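Local coordinates for protein OBCA, Oxalate Biosynthetic Component A (Burkholderia glumae, PDB 4NNB) that belongs, in its C-terminal part, to the beta-keto acid cleavage enzyme family of TIM-barrel proteins and carries a bound magnesium ion, at residues A25-S30 with I184-G189. Sequence-based numbering, arbitrary orientation.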
ATOM      1  N   ALA A  25       0.763   9.819 -20.937  1.00 36.03           N
ATOM      2  CA  ALA A  25       1.622   8.968 -21.751  1.00 36.42           C
ATOM      3  C   ALA A  25       2.418   8.008 -20.881  1.00 39.01           C
ATOM      4  O   ALA A  25       2.827   8.356 -19.774  1.00 34.65           O
ATOM      5  CB  ALA A  25       2.557   9.812 -22.585  1.00 39.94           C
ATOM      6  N   THR A  26       2.658   6.805 -21.392  1.00 32.82           N
ATOM      7  CA  THR A  26       3.391   5.801 -20.632  1.00 33.72           C
ATOM      8  C   THR A  26       4.669   5.392 -21.336  1.00 32.79           C
ATOM      9  O   THR A  26       5.420   4.550 -20.841  1.00 35.41           O
ATOM     10  CB  THR A  26       2.529   4.555 -20.360  1.00 34.77           C
ATOM     11  OG1 THR A  26       2.063   4.009 -21.607  1.00 30.21           O
ATOM     12  CG2 THR A  26       1.335   4.919 -19.482  1.00 30.12           C
ATOM     13  N   PHE A  27       4.923   6.001 -22.488  1.00 32.48           N
ATOM     14  CA  PHE A  27       6.143   5.734 -23.243  1.00 33.38           C
ATOM     15  C   PHE A  27       6.611   7.012 -23.929  1.00 36.43           C
ATOM     16  O   PHE A  27       5.817   7.736 -24.544  1.00 32.48           O
ATOM     17  CB  PHE A  27       5.908   4.627 -24.276  1.00 35.28           C
ATOM     18  CG  PHE A  27       7.088   4.367 -25.188  1.00 37.76           C
ATOM     19  CD1 PHE A  27       8.242   3.763 -24.706  1.00 39.38           C
ATOM     20  CD2 PHE A  27       7.026   4.707 -26.532  1.00 41.01           C
ATOM     21  CE1 PHE A  27       9.323   3.518 -25.542  1.00 37.57           C
ATOM     22  CE2 PHE A  27       8.105   4.465 -27.379  1.00 39.48           C
ATOM     23  CZ  PHE A  27       9.252   3.868 -26.884  1.00 39.05           C
ATOM     24  N   ILE A  28       7.900   7.299 -23.791  1.00 38.01           N
ATOM     25  CA  ILE A  28       8.509   8.453 -24.434  1.00 38.32           C
ATOM     26  C   ILE A  28       9.638   7.948 -25.303  1.00 36.81           C
ATOM     27  O   ILE A  28      10.658   7.490 -24.794  1.00 42.75           O
ATOM     28  CB  ILE A  28       9.076   9.449 -23.399  1.00 39.96           C
ATOM     29  CG1 ILE A  28       7.967   9.923 -22.456  1.00 40.51           C
ATOM     30  CG2 ILE A  28       9.731  10.629 -24.097  1.00 42.79           C
ATOM     31  CD1 ILE A  28       8.452  10.715 -21.254  1.00 39.62           C
ATOM     32  N   PRO A  29       9.453   8.013 -26.627  1.00 40.27           N
ATOM     33  CA  PRO A  29      10.470   7.579 -27.596  1.00 44.22           C
ATOM     34  C   PRO A  29      11.765   8.406 -27.520  1.00 45.58           C
ATOM     35  O   PRO A  29      11.708   9.635 -27.459  1.00 45.69           O
ATOM     36  CB  PRO A  29       9.777   7.790 -28.949  1.00 44.49           C
ATOM     37  CG  PRO A  29       8.684   8.788 -28.681  1.00 50.14           C
ATOM     38  CD  PRO A  29       8.230   8.511 -27.282  1.00 44.30           C
ATOM     39  N   SER A  30      12.906   7.721 -27.516  1.00 42.23           N
ATOM     40  CA  SER A  30      14.222   8.358 -27.426  1.00 49.82           C
ATOM     41  C   SER A  30      14.434   9.470 -28.448  1.00 59.70           C
ATOM     42  O   SER A  30      14.942  10.542 -28.112  1.00 58.68           O
ATOM     43  CB  SER A  30      15.330   7.317 -27.585  1.00 47.47           C
ATOM     44  OG  SER A  30      15.549   6.609 -26.384  1.00 55.23           O
ATOM     45  N   ILE A 184       1.027  -1.034 -31.659  1.00 32.71           N
ATOM     46  CA  ILE A 184       2.037  -0.725 -32.675  1.00 35.71           C
ATOM     47  C   ILE A 184       3.454  -0.869 -32.126  1.00 35.09           C
ATOM     48  O   ILE A 184       3.741  -0.476 -30.990  1.00 32.00           O
ATOM     49  CB  ILE A 184       1.815   0.691 -33.271  1.00 36.57           C
ATOM     50  CG1 ILE A 184       0.473   0.743 -34.001  1.00 39.20           C
ATOM     51  CG2 ILE A 184       2.920   1.072 -34.231  1.00 41.64           C
ATOM     52  CD1 ILE A 184       0.308   1.968 -34.880  1.00 53.32           C
ATOM     53  N   ALA A 185       4.329  -1.453 -32.940  1.00 34.98           N
ATOM     54  CA  ALA A 185       5.744  -1.623 -32.610  1.00 31.93           C
ATOM     55  C   ALA A 185       6.428  -0.297 -32.264  1.00 35.95           C
ATOM     56  O   ALA A 185       6.211   0.714 -32.930  1.00 33.53           O
ATOM     57  CB  ALA A 185       6.467  -2.306 -33.768  1.00 34.11           C
ATOM     58  N   CYS A 186       7.267  -0.309 -31.231  1.00 37.84           N
ATOM     59  CA  CYS A 186       7.912   0.915 -30.774  1.00 36.95           C
ATOM     60  C   CYS A 186       9.430   0.894 -30.932  1.00 38.31           C
ATOM     61  O   CYS A 186      10.066  -0.159 -30.870  1.00 36.79           O
ATOM     62  CB  CYS A 186       7.573   1.182 -29.308  1.00 39.05           C
ATOM     63  SG  CYS A 186       5.878   1.698 -29.031  1.00 39.35           S
ATOM     64  N   ALA A 187      10.004   2.079 -31.111  1.00 42.65           N
ATOM     65  CA  ALA A 187      11.453   2.246 -31.049  1.00 42.74           C
ATOM     66  C   ALA A 187      11.920   2.282 -29.589  1.00 45.51           C
ATOM     67  O   ALA A 187      11.145   2.019 -28.664  1.00 40.10           O
ATOM     68  CB  ALA A 187      11.872   3.505 -31.779  1.00 37.44           C
ATOM     69  N   ALA A 188      13.191   2.606 -29.380  1.00 42.55           N
ATOM     70  CA  ALA A 188      13.749   2.621 -28.033  1.00 37.55           C
ATOM     71  C   ALA A 188      13.241   3.837 -27.282  1.00 42.82           C
ATOM     72  O   ALA A 188      12.750   4.789 -27.893  1.00 44.24           O
ATOM     73  CB  ALA A 188      15.261   2.626 -28.088  1.00 43.15           C
ATOM     74  N   GLY A 189      13.340   3.819 -25.960  1.00 38.25           N
ATOM     75  CA  GLY A 189      12.930   4.985 -25.199  1.00 42.71           C
ATOM     76  C   GLY A 189      12.738   4.805 -23.707  1.00 43.67           C
ATOM     77  O   GLY A 189      13.490   4.087 -23.038  1.00 41.33           O
TER
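Cys186 meets the ring of Phe27 with both side-chain atoms. Its CB lies 3.8 Å from CE2 of Phe27. Its SG sits 4.5 Å from the centroid of the Phe27 ring in an oblique sulfur-aromatic contact, with SG nearest CE2 and CD2. The ring of Phe27 is set toward Cys186 with CG anti to the backbone N (chi1 175°), and N of Pro29 lies over one face of the ring, offset toward the rim. At Ala187 the backbone takes over: its carbonyl O comes edge-on to the ring, near the ring plane, 3.2 Å from CZ of Phe27, a polar approach to the aromatic C-H rim. Ala188 supplies the hydrogen bond of the contact. Its O accepts N-H of Ser30 at 3.0 Å and almost straight (174°), the donor standing 27° out of the carbonyl plane. Pro29 is the N-cap residue, and the bonded N belongs to the first residue of helix 30-33. Gly189 then slips in against the strand, its CA 3.4 Å from O of Ile28 in a CA-H···O contact and 3.3 Å from OG of Ser30. A CB here would run into O of Ile28 and CA of Pro29, and with these backbone angles it would also press on the carbonyl O of Ala188, which is why glycine fits. Gly189 and Pro29 form an antiparallel, non-hydrogen-bonded pair, continued by backbone bonds between Ile28 and Tyr190 and between Thr26 and Gln192. Segment 184-189 thus bridges two small antiparallel sheets, the contact lying about 29 Å from the centre of the chain (centre to centre): strand 184-185 edges the one with 62-66 and 155-159, whose Tyr158 stacks on Phe27, whereas strand 189-191 runs between 27-29 and 55-57.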